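Local structure of bacterial microcompartment shell protein CutR (Streptococcus intermedius SK54 = ATCC 27335, 6XPJ) at residues K20-A25 / E97-Y102; I60-A65 / G81-S86; L52-T57 / L107-V112; A25-A30 / Q90-S95; L39-D42 / A46-V49. The protein forms hexamers and is probably a minor shell protein of the choline-degrading bacterial microcompartment, where it may lend the shell heterogeneity and flexibility. The protein carries 1 engineered substitution. All coordinates share one frame; numbering follows the deposited sequence.

Contact 1. Residues K20-A25 / E97-Y102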
# COMPACT_ATOMS: atom_id res chain seq x y z
N LYS C 20 -1.60 16.86 -1.75
CA LYS C 20 -2.86 17.53 -2.12
C LYS C 20 -2.75 17.84 -3.59
O LYS C 20 -2.20 18.87 -3.94
CB LYS C 20 -3.11 18.73 -1.22
CG LYS C 20 -3.37 18.35 0.22
CD LYS C 20 -3.33 19.55 1.17
CE LYS C 20 -1.91 20.09 1.29
NZ LYS C 20 -1.65 20.79 2.57
N GLN C 21 -3.27 16.95 -4.43
CA GLN C 21 -2.96 17.04 -5.88
C GLN C 21 -4.05 16.35 -6.68
O GLN C 21 -4.51 15.27 -6.28
CB GLN C 21 -1.61 16.36 -6.12
CG GLN C 21 -1.17 16.29 -7.56
CD GLN C 21 0.31 15.97 -7.63
OE1 GLN C 21 1.15 16.70 -7.12
NE2 GLN C 21 0.61 14.89 -8.32
N ILE C 22 -4.37 16.91 -7.84
CA ILE C 22 -5.02 16.17 -8.95
C ILE C 22 -3.93 15.85 -9.97
O ILE C 22 -3.29 16.78 -10.50
CB ILE C 22 -6.17 16.96 -9.58
CG1 ILE C 22 -7.28 17.18 -8.54
CG2 ILE C 22 -6.65 16.25 -10.83
CD1 ILE C 22 -8.52 17.86 -9.06
N THR C 23 -3.72 14.55 -10.22
CA THR C 23 -2.63 14.07 -11.10
C THR C 23 -3.18 13.71 -12.49
O THR C 23 -2.38 13.52 -13.43
CB THR C 23 -1.89 12.90 -10.46
OG1 THR C 23 -1.62 13.21 -9.08
CG2 THR C 23 -0.60 12.62 -11.19
N LEU C 24 -4.49 13.63 -12.63
CA LEU C 24 -5.10 13.27 -13.92
C LEU C 24 -6.49 13.89 -13.96
O LEU C 24 -7.26 13.71 -13.00
CB LEU C 24 -5.20 11.74 -14.07
CG LEU C 24 -5.74 11.27 -15.41
CD1 LEU C 24 -4.73 11.52 -16.50
CD2 LEU C 24 -6.12 9.81 -15.34
N ALA C 25 -6.81 14.57 -15.05
CA ALA C 25 -8.18 15.07 -15.33
C ALA C 25 -8.36 14.98 -16.83
O ALA C 25 -7.85 15.85 -17.58
CB ALA C 25 -8.34 16.47 -14.79
N GLU C 97 -13.20 20.59 -16.12
CA GLU C 97 -12.75 21.99 -15.92
C GLU C 97 -13.22 22.48 -14.55
O GLU C 97 -12.43 23.12 -13.83
CB GLU C 97 -13.36 22.87 -16.99
CG GLU C 97 -12.76 22.68 -18.36
CD GLU C 97 -13.63 23.25 -19.47
OE1 GLU C 97 -13.13 23.29 -20.60
OE2 GLU C 97 -14.79 23.64 -19.21
N ASP C 98 -14.47 22.20 -14.19
CA ASP C 98 -15.02 22.73 -12.92
C ASP C 98 -14.29 22.06 -11.75
O ASP C 98 -13.99 22.74 -10.75
CB ASP C 98 -16.53 22.57 -12.87
CG ASP C 98 -17.23 23.61 -13.76
OD1 ASP C 98 -16.55 24.29 -14.54
OD2 ASP C 98 -18.44 23.79 -13.57
N ILE C 99 -13.99 20.77 -11.85
CA ILE C 99 -13.17 20.09 -10.81
C ILE C 99 -11.80 20.78 -10.70
O ILE C 99 -11.40 21.09 -9.59
CB ILE C 99 -13.00 18.59 -11.11
CG1 ILE C 99 -14.33 17.84 -10.96
CG2 ILE C 99 -11.93 17.97 -10.25
CD1 ILE C 99 -14.32 16.47 -11.56
N LEU C 100 -11.08 20.96 -11.80
CA LEU C 100 -9.73 21.55 -11.76
C LEU C 100 -9.78 22.96 -11.18
O LEU C 100 -8.94 23.28 -10.34
CB LEU C 100 -9.12 21.53 -13.16
CG LEU C 100 -8.72 20.15 -13.68
CD1 LEU C 100 -8.38 20.21 -15.16
CD2 LEU C 100 -7.59 19.54 -12.88
N GLU C 101 -10.76 23.76 -11.59
CA GLU C 101 -10.80 25.16 -11.14
C GLU C 101 -11.09 25.19 -9.63
O GLU C 101 -10.47 25.99 -8.93
CB GLU C 101 -11.86 25.94 -11.91
CG GLU C 101 -11.47 26.22 -13.34
CD GLU C 101 -12.54 26.84 -14.19
OE1 GLU C 101 -13.54 27.40 -13.64
OE2 GLU C 101 -12.42 26.74 -15.44
N TYR C 102 -12.01 24.37 -9.15
CA TYR C 102 -12.35 24.36 -7.71
C TYR C 102 -11.11 23.93 -6.92
O TYR C 102 -10.72 24.56 -5.93
CB TYR C 102 -13.53 23.44 -7.40
CG TYR C 102 -13.76 23.36 -5.91
CD1 TYR C 102 -14.43 24.36 -5.23
CD2 TYR C 102 -13.23 22.32 -5.16
CE1 TYR C 102 -14.59 24.32 -3.86
CE2 TYR C 102 -13.36 22.28 -3.79
CZ TYR C 102 -14.03 23.29 -3.13
OH TYR C 102 -14.18 23.22 -1.77

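Contact 2. Residues I60-A65 / G81-S86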
# COMPACT_ATOMS: atom_id res chain seq x y z
N ILE C 60 -15.68 14.70 -3.26
CA ILE C 60 -15.81 16.15 -3.51
C ILE C 60 -15.79 16.37 -5.02
O ILE C 60 -16.61 17.14 -5.54
CB ILE C 60 -14.64 16.90 -2.84
CG1 ILE C 60 -14.64 16.70 -1.34
CG2 ILE C 60 -14.68 18.37 -3.21
CD1 ILE C 60 -13.37 17.21 -0.66
N ALA C 61 -14.88 15.72 -5.74
CA ALA C 61 -14.75 15.85 -7.20
C ALA C 61 -16.00 15.31 -7.88
O ALA C 61 -16.50 15.96 -8.81
CB ALA C 61 -13.51 15.18 -7.72
N ALA C 62 -16.57 14.21 -7.40
CA ALA C 62 -17.79 13.63 -7.99
C ALA C 62 -18.95 14.61 -7.83
O ALA C 62 -19.72 14.81 -8.80
CB ALA C 62 -18.11 12.32 -7.34
N ASP C 63 -19.04 15.23 -6.67
CA ASP C 63 -20.13 16.21 -6.41
C ASP C 63 -20.01 17.39 -7.38
O ASP C 63 -21.05 17.85 -7.96
CB ASP C 63 -20.09 16.65 -4.96
CG ASP C 63 -21.17 17.66 -4.65
OD1 ASP C 63 -22.31 17.20 -4.44
OD2 ASP C 63 -20.87 18.84 -4.59
N ILE C 64 -18.82 17.95 -7.53
CA ILE C 64 -18.60 19.08 -8.47
C ILE C 64 -18.96 18.62 -9.87
O ILE C 64 -19.65 19.38 -10.59
CB ILE C 64 -17.17 19.60 -8.35
CG1 ILE C 64 -16.93 20.23 -7.00
CG2 ILE C 64 -16.83 20.56 -9.50
CD1 ILE C 64 -15.49 20.40 -6.70
N ALA C 65 -18.48 17.46 -10.30
CA ALA C 65 -18.71 16.97 -11.68
C ALA C 65 -20.20 16.92 -11.96
O ALA C 65 -20.62 17.48 -12.98
CB ALA C 65 -18.06 15.63 -11.92
N GLY C 81 -8.88 6.87 -4.66
CA GLY C 81 -8.83 8.31 -5.01
C GLY C 81 -9.15 8.54 -6.48
O GLY C 81 -8.42 9.24 -7.15
N SER C 82 -10.22 7.94 -6.99
CA SER C 82 -10.53 7.94 -8.44
C SER C 82 -12.00 8.28 -8.67
O SER C 82 -12.84 7.83 -7.89
CB SER C 82 -10.20 6.60 -9.05
OG SER C 82 -8.94 6.11 -8.61
N VAL C 83 -12.29 9.00 -9.74
CA VAL C 83 -13.67 9.24 -10.21
C VAL C 83 -13.68 9.02 -11.70
O VAL C 83 -12.76 9.44 -12.39
CB VAL C 83 -14.17 10.64 -9.84
CG1 VAL C 83 -15.59 10.81 -10.34
CG2 VAL C 83 -14.06 10.90 -8.35
N MET C 84 -14.72 8.35 -12.18
CA MET C 84 -15.00 8.26 -13.62
C MET C 84 -16.47 8.60 -13.86
O MET C 84 -17.34 8.25 -13.04
CB MET C 84 -14.62 6.89 -14.17
CG MET C 84 -13.09 6.69 -14.21
SD MET C 84 -12.52 5.22 -15.11
CE MET C 84 -10.94 4.91 -14.34
N PHE C 85 -16.74 9.28 -14.96
CA PHE C 85 -18.12 9.67 -15.31
C PHE C 85 -18.22 9.71 -16.82
O PHE C 85 -17.21 9.68 -17.53
CB PHE C 85 -18.48 10.99 -14.62
CG PHE C 85 -17.52 12.13 -14.81
CD1 PHE C 85 -17.61 12.95 -15.92
CD2 PHE C 85 -16.57 12.43 -13.83
CE1 PHE C 85 -16.74 14.01 -16.08
CE2 PHE C 85 -15.71 13.50 -14.00
CZ PHE C 85 -15.80 14.29 -15.13
N SER C 86 -19.46 9.75 -17.30
CA SER C 86 -19.73 9.69 -18.75
C SER C 86 -20.71 10.79 -19.13
O SER C 86 -21.44 11.27 -18.29
CB SER C 86 -20.27 8.32 -19.10
OG SER C 86 -21.51 8.17 -18.43

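Contact 3. Residues L52-T57 / L107-V112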
# COMPACT_ATOMS: atom_id res chain seq x y z
N LEU C 52 -6.99 11.70 -7.79
CA LEU C 52 -6.89 12.69 -6.69
C LEU C 52 -6.11 12.13 -5.51
O LEU C 52 -6.15 10.93 -5.23
CB LEU C 52 -8.28 13.09 -6.21
CG LEU C 52 -9.24 13.56 -7.29
CD1 LEU C 52 -10.23 12.46 -7.66
CD2 LEU C 52 -9.94 14.85 -6.87
N THR C 53 -5.49 13.04 -4.77
CA THR C 53 -4.79 12.75 -3.50
C THR C 53 -5.09 13.93 -2.60
O THR C 53 -4.99 15.07 -3.06
CB THR C 53 -3.28 12.60 -3.74
OG1 THR C 53 -3.07 11.69 -4.83
CG2 THR C 53 -2.58 12.21 -2.46
N PRO C 54 -5.51 13.74 -1.33
CA PRO C 54 -5.77 12.43 -0.73
C PRO C 54 -7.05 11.79 -1.29
O PRO C 54 -7.88 12.46 -1.91
CB PRO C 54 -5.93 12.75 0.76
CG PRO C 54 -6.48 14.16 0.76
CD PRO C 54 -5.80 14.85 -0.40
N ASN C 55 -7.15 10.49 -1.12
CA ASN C 55 -8.16 9.70 -1.85
C ASN C 55 -9.58 10.07 -1.46
O ASN C 55 -10.48 9.90 -2.28
CB ASN C 55 -7.92 8.23 -1.63
CG ASN C 55 -6.66 7.74 -2.33
OD1 ASN C 55 -6.09 8.44 -3.16
ND2 ASN C 55 -6.29 6.49 -2.05
N GLU C 56 -9.79 10.57 -0.25
CA GLU C 56 -11.13 10.96 0.23
C GLU C 56 -11.69 12.11 -0.60
O GLU C 56 -12.93 12.33 -0.55
CB GLU C 56 -11.09 11.36 1.72
CG GLU C 56 -10.70 10.25 2.67
CD GLU C 56 -9.21 10.04 2.89
OE1 GLU C 56 -8.34 10.65 2.13
OE2 GLU C 56 -8.88 9.27 3.80
N THR C 57 -10.87 12.87 -1.32
CA THR C 57 -11.38 14.00 -2.13
C THR C 57 -12.13 13.48 -3.36
O THR C 57 -12.78 14.31 -4.01
CB THR C 57 -10.29 14.97 -2.59
OG1 THR C 57 -9.33 14.31 -3.43
CG2 THR C 57 -9.59 15.63 -1.42
N LEU C 107 -9.23 25.23 -3.14
CA LEU C 107 -8.45 24.37 -2.21
C LEU C 107 -6.95 24.66 -2.30
O LEU C 107 -6.23 24.31 -1.36
CB LEU C 107 -8.74 22.90 -2.48
CG LEU C 107 -10.17 22.39 -2.33
CD1 LEU C 107 -10.19 20.88 -2.54
CD2 LEU C 107 -10.77 22.74 -0.98
N GLY C 108 -6.43 25.26 -3.37
CA GLY C 108 -4.98 25.51 -3.51
C GLY C 108 -4.18 24.25 -3.76
O GLY C 108 -2.94 24.27 -3.58
N PHE C 109 -4.82 23.19 -4.26
CA PHE C 109 -4.14 21.94 -4.61
C PHE C 109 -3.30 22.11 -5.87
O PHE C 109 -3.62 22.97 -6.71
CB PHE C 109 -5.18 20.85 -4.84
CG PHE C 109 -5.71 20.19 -3.60
CD1 PHE C 109 -5.89 20.88 -2.40
CD2 PHE C 109 -6.05 18.84 -3.66
CE1 PHE C 109 -6.39 20.23 -1.27
CE2 PHE C 109 -6.60 18.22 -2.55
CZ PHE C 109 -6.75 18.90 -1.37
N SER C 110 -2.25 21.30 -6.01
CA SER C 110 -1.52 21.18 -7.29
C SER C 110 -2.44 20.48 -8.29
O SER C 110 -3.15 19.54 -7.90
CB SER C 110 -0.21 20.46 -7.11
OG SER C 110 0.58 21.11 -6.13
N THR C 111 -2.50 20.98 -9.52
CA THR C 111 -3.39 20.39 -10.53
C THR C 111 -2.66 20.31 -11.85
O THR C 111 -1.99 21.28 -12.27
CB THR C 111 -4.71 21.17 -10.69
OG1 THR C 111 -4.42 22.52 -11.07
CG2 THR C 111 -5.51 21.23 -9.42
N VAL C 112 -2.95 19.26 -12.57
CA VAL C 112 -2.51 19.07 -13.97
C VAL C 112 -3.49 19.78 -14.90
O VAL C 112 -4.63 20.07 -14.54
CB VAL C 112 -2.44 17.58 -14.29
CG1 VAL C 112 -1.30 16.93 -13.54
CG2 VAL C 112 -3.78 16.88 -14.06

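Contact 4. Residues A25-A30 / Q90-S95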
# COMPACT_ATOMS: atom_id res chain seq x y z
N ALA C 25 -6.81 14.57 -15.05
CA ALA C 25 -8.18 15.07 -15.33
C ALA C 25 -8.36 14.98 -16.83
O ALA C 25 -7.85 15.85 -17.58
CB ALA C 25 -8.34 16.47 -14.79
N HIS C 26 -8.93 13.88 -17.27
CA HIS C 26 -8.75 13.39 -18.64
C HIS C 26 -10.09 13.03 -19.26
O HIS C 26 -10.93 12.37 -18.58
CB HIS C 26 -7.83 12.17 -18.63
CG HIS C 26 -7.44 11.73 -20.01
ND1 HIS C 26 -6.31 12.17 -20.64
CD2 HIS C 26 -8.05 10.87 -20.87
CE1 HIS C 26 -6.24 11.61 -21.84
NE2 HIS C 26 -7.30 10.80 -22.01
N VAL C 27 -10.25 13.37 -20.52
CA VAL C 27 -11.42 12.90 -21.31
C VAL C 27 -10.96 11.98 -22.42
O VAL C 27 -10.07 12.35 -23.20
CB VAL C 27 -12.27 14.06 -21.86
CG1 VAL C 27 -11.48 15.11 -22.62
CG2 VAL C 27 -13.42 13.55 -22.71
N ILE C 28 -11.57 10.80 -22.47
CA ILE C 28 -11.53 9.91 -23.65
C ILE C 28 -12.75 10.26 -24.47
O ILE C 28 -13.86 10.00 -24.02
CB ILE C 28 -11.47 8.42 -23.26
CG1 ILE C 28 -10.38 8.14 -22.23
CG2 ILE C 28 -11.31 7.59 -24.54
CD1 ILE C 28 -10.33 6.71 -21.77
N ALA C 29 -12.55 10.87 -25.65
CA ALA C 29 -13.68 11.50 -26.38
C ALA C 29 -14.60 10.41 -26.93
O ALA C 29 -15.82 10.59 -26.91
CB ALA C 29 -13.17 12.36 -27.50
N ALA C 30 -14.01 9.34 -27.45
CA ALA C 30 -14.74 8.29 -28.17
C ALA C 30 -14.15 6.94 -27.78
O ALA C 30 -13.42 6.32 -28.55
CB ALA C 30 -14.64 8.54 -29.65
N GLN C 90 -18.76 17.69 -24.51
CA GLN C 90 -18.74 19.06 -23.95
C GLN C 90 -19.13 19.00 -22.47
O GLN C 90 -18.50 19.70 -21.67
CB GLN C 90 -19.60 20.01 -24.78
CG GLN C 90 -18.98 20.30 -26.15
CD GLN C 90 -17.53 20.74 -26.09
OE1 GLN C 90 -16.68 20.27 -26.85
NE2 GLN C 90 -17.22 21.65 -25.17
N SER C 91 -20.07 18.14 -22.07
CA SER C 91 -20.48 18.02 -20.65
C SER C 91 -19.32 17.46 -19.82
O SER C 91 -19.03 17.97 -18.73
CB SER C 91 -21.71 17.16 -20.46
OG SER C 91 -22.83 17.73 -21.13
N VAL C 92 -18.66 16.44 -20.36
CA VAL C 92 -17.53 15.79 -19.63
C VAL C 92 -16.39 16.81 -19.48
O VAL C 92 -15.83 16.93 -18.37
CB VAL C 92 -17.07 14.52 -20.34
CG1 VAL C 92 -15.75 14.04 -19.77
CG2 VAL C 92 -18.13 13.45 -20.22
N GLU C 93 -16.06 17.55 -20.53
CA GLU C 93 -15.01 18.59 -20.40
C GLU C 93 -15.42 19.66 -19.37
O GLU C 93 -14.54 20.12 -18.58
CB GLU C 93 -14.71 19.23 -21.74
CG GLU C 93 -14.08 18.27 -22.70
CD GLU C 93 -13.60 18.88 -24.00
OE1 GLU C 93 -12.95 18.15 -24.76
OE2 GLU C 93 -13.86 20.07 -24.23
N THR C 94 -16.68 20.14 -19.38
CA THR C 94 -17.16 21.16 -18.43
C THR C 94 -16.94 20.65 -17.01
O THR C 94 -16.42 21.39 -16.17
CB THR C 94 -18.63 21.53 -18.67
OG1 THR C 94 -18.64 22.16 -19.96
CG2 THR C 94 -19.19 22.43 -17.60
N SER C 95 -17.32 19.40 -16.75
CA SER C 95 -17.19 18.81 -15.40
C SER C 95 -15.71 18.74 -15.00
O SER C 95 -15.38 19.05 -13.86
CB SER C 95 -17.85 17.47 -15.31
OG SER C 95 -19.28 17.60 -15.41

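Contact 5. Residues L39-D42 / A46-V49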
# COMPACT_ATOMS: atom_id res chain seq x y z
N LEU C 39 -15.91 -0.63 -17.70
CA LEU C 39 -16.57 0.24 -16.70
C LEU C 39 -18.02 -0.20 -16.50
O LEU C 39 -18.66 0.26 -15.51
CB LEU C 39 -16.48 1.70 -17.16
CG LEU C 39 -15.07 2.25 -17.28
CD1 LEU C 39 -15.10 3.65 -17.87
CD2 LEU C 39 -14.35 2.24 -15.93
N GLY C 40 -18.51 -1.07 -17.38
CA GLY C 40 -19.89 -1.61 -17.30
C GLY C 40 -20.92 -0.54 -17.62
O GLY C 40 -22.04 -0.62 -17.05
N VAL C 41 -20.59 0.40 -18.51
CA VAL C 41 -21.43 1.59 -18.82
C VAL C 41 -22.04 1.47 -20.21
O VAL C 41 -21.61 0.59 -21.00
CB VAL C 41 -20.66 2.91 -18.65
CG1 VAL C 41 -20.25 3.10 -17.21
CG2 VAL C 41 -19.46 3.01 -19.58
N ASP C 42 -23.00 2.35 -20.50
CA ASP C 42 -23.59 2.50 -21.85
C ASP C 42 -22.46 2.80 -22.84
O ASP C 42 -21.56 3.60 -22.48
CB ASP C 42 -24.70 3.57 -21.83
CG ASP C 42 -25.53 3.62 -23.10
OD1 ASP C 42 -25.43 2.70 -23.92
OD2 ASP C 42 -26.29 4.57 -23.24
N ALA C 46 -18.43 10.36 -24.13
CA ALA C 46 -17.06 10.45 -23.63
C ALA C 46 -17.01 9.92 -22.20
O ALA C 46 -18.08 9.79 -21.50
CB ALA C 46 -16.61 11.88 -23.70
N ILE C 47 -15.80 9.60 -21.77
CA ILE C 47 -15.51 9.21 -20.36
C ILE C 47 -14.54 10.23 -19.79
O ILE C 47 -13.50 10.49 -20.42
CB ILE C 47 -14.96 7.78 -20.31
CG1 ILE C 47 -16.07 6.79 -20.69
CG2 ILE C 47 -14.32 7.48 -18.95
CD1 ILE C 47 -17.17 6.65 -19.71
N GLY C 48 -14.85 10.70 -18.59
CA GLY C 48 -13.94 11.53 -17.78
C GLY C 48 -13.30 10.70 -16.70
O GLY C 48 -14.01 9.88 -16.06
N VAL C 49 -12.00 10.87 -16.47
CA VAL C 49 -11.17 10.11 -15.51
C VAL C 49 -10.38 11.10 -14.66
O VAL C 49 -9.67 11.95 -15.22
CB VAL C 49 -10.22 9.14 -16.22
CG1 VAL C 49 -9.59 8.21 -15.20
CG2 VAL C 49 -10.92 8.37 -17.33

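Contact 1. Residues K20-A25 / E97-Y102
I22 carries CG1 anti to its own carbonyl carbon (chi1 -63°) and runs on extended to CD1, which sends that methyl from the strand to the helix. It arrives against CG2 of I99, the branch lying anti to the backbone N, with I22 CD1 and I99 CG2 3.6 Å apart and the two side chains at about a right angle. L100 works one step further along. Its CA-CB bond does not aim at the strand, yet the isobutyl end swings over A25: L100 CD2 comes to 3.7 Å and L100 CD1 to 3.8 Å from A25 CB. The same CD2 also meets I22 CG2, at 4.0 Å, and so wedges between two residues of the strand.

I22 and A25 are three positions apart, and both face the helix because T23 departs from extended geometry (psi -13°) and breaks the alternation. This is the sheet-and-helix layer of the circularly permuted BMC domain: the short segments of helix 89-105 and strand 11-28 run nearly antiparallel, their axes 9.9 Å apart at closest approach. I22 also packs against V50 and L52 of strand 46-53.

Behind the strand the chemistry turns polar. Q21 NE2 donates to T23 OG1 at 2.9 Å, close to the amide plane, while Q21 OE1 is bonded to R11 NH1 of a neighbouring subunit.

Contact 2. Residues I60-A65 / G81-S86
A65 sets its methyl over one face of the F85 ring, and this is the tight end of the contact. The CB of A65 lies 4.1 Å from the centroid of the F85 ring and 24° off its normal, a CH-pi contact displaced toward the rim, where A65 CB is 3.8 Å from F85 CE2. F85 holds CG between its backbone N and carbonyl carbon (chi1 52°), which folds the ring along the strand until CG1 of V83 sits at its edge, in plane.

Toward the start of the strand the fit slackens. V83 straddles two alanines: its CG1 is 4.2 Å from A62 CB, and its CG2 is 4.4 Å from A61 CB. Small residues let helix 58-68 ride close over strand 82-87, the axes of the two short segments running roughly parallel (21°). Just before V83, G81 and S82 both face D77 in a G1 beta bulge. The flanks differ again: D63 OD1, on another side of the helix, accepts from I32 N of a neighbouring subunit, and S82 OG, across the strand, bonds to E56 OE2 of a different one.

The helix therefore meets this strand through dispersion and one CH-pi contact, which suggests that side-chain size and fit, more than directional bonds, govern their spacing.

Contact 3. Residues L52-T57 / L107-V112
T53 and F109 come nearest along the backbone, yet their CA atoms stay 9.3 Å apart, and the ring of F109 has to span the interval. On one side strand 46-53 ends at a cis peptide between T53 and P54, after which the chain curls up; on the other, G108 with its positive phi (72°) turns the chain out of helix 89-105.

F109 touches mainly through CE2, which is 3.6 Å from the carbonyl O of T53, 4.1 Å from P54 CD and 4.1 Å from T57 CG2. The proline side chain crosses that of F109 at about a right angle, while T57 comes from the opposite direction. L107 CD1 lies over one face of the ring, offset to the rim, and F103 meets F109 edge-to-face.

In the sheet of this permuted BMC domain strand 11-28 runs between the two partners, its Q21 pairing with T53 and its K20 with S110. F109 thus reaches across that middle strand, against K20.

The curl after P54 is held by two bonds to P54 O, from T57 N at 3.1 Å and from T57 OG1 at 2.8 Å, the hydroxyl approaching nearly head-on to the carbonyl. Next to it, E56 reaches out to S51 and S82 of a neighbouring subunit.

Contact 4. Residues A25-A30 / Q90-S95
V27 in the last part of strand 11-28 and E93 in helix 89-105 bring their CA atoms to 6.8 Å, the nearest backbone approach between the two segments. V27 alone serves the strand side, splitting its two methyls between successive helix residues. CG2, anti to the backbone N, meets V92 CG1 at 3.8 Å. CG1, set between the backbone N and the carbonyl carbon (chi1 52°), touches the E93 chain, which crosses it at a slant, 4.1 Å from E93 CG and 4.0 Å from E93 OE1.

E93 is extended beyond CG, so its CG passes beside the valine while the carboxylate goes on to a salt bridge between OE1 and NZ of K116. V92 also touches F85 and A46, and joins this contact to the helix-covered core of the sheet. H26, turned to the other side of the strand, bonds through ND1 to T115 and through NE2 to S117.

Within the helix Q90 O takes two bonds from T94, one from N and one from OG1, each 3.0 Å and from opposite faces of the carbonyl.

E93 is buried against aliphatic V27, and pairing with K116 would probably favour its charged form: the lysine satisfies the OE1 end of a glutamate that the valine packs against.

Contact 5. Residues L39-D42 / A46-V49
L39 and I47 meet where a Schellman motif ends helix 33-39 and the chain turns back to enter strand 46-53. G40, with positive phi (69°), is the C-prime residue: V41 N pairs with Y36 O and G40 N with E37 O, and this winding places L39 and V41 on either side of the glycine with both side chains directed at the strand.

All the contact across the gap is apolar. L39 and I47 reach for each other tip to tip. I47 keeps CG2 anti to the backbone N and folds CD1 back (chi2 -69°), so that both of its methyl ends face the leucine. Beside them V41 makes a looser touch, its CG2 4.3 Å from I47 CD1. The patch goes on past these three residues, with L39 against M84 and F75, V41 against C74 and I47 against S86.

Backbone hydrogen bonds fix the strand side: I47 pairs with I28, and G48 with F85, which places strand 46-53 between strands 11-28 and 82-87. The sheet face used here is the one turned from helix 89-105, which A46 touches instead.

A single methyl, L39 CD1, sits 4.1 Å from I47 CG2 and equally 4.1 Å from I47 CD1.

Contacts 1 and 4 hold the same two elements, strand 11-28 and helix 89-105, at successive levels and share A25. Contact 2 adds helix 58-68 to that face of the sheet, and its F85 and A65 run on into V92, S95 and I99. These three are buried; contact 4, farther from the centre of the chain, is the one that admits a charged group. Contact 3, also largely buried, spans strand 11-28 beside contact 1 through an aromatic ring and a backbone carbonyl, close to neighbouring subunits. Contact 5 is only partly buried: it packs aliphatic tips on the other sheet face, about 22 Å from contact 3, centre to centre, although both use strand 46-53.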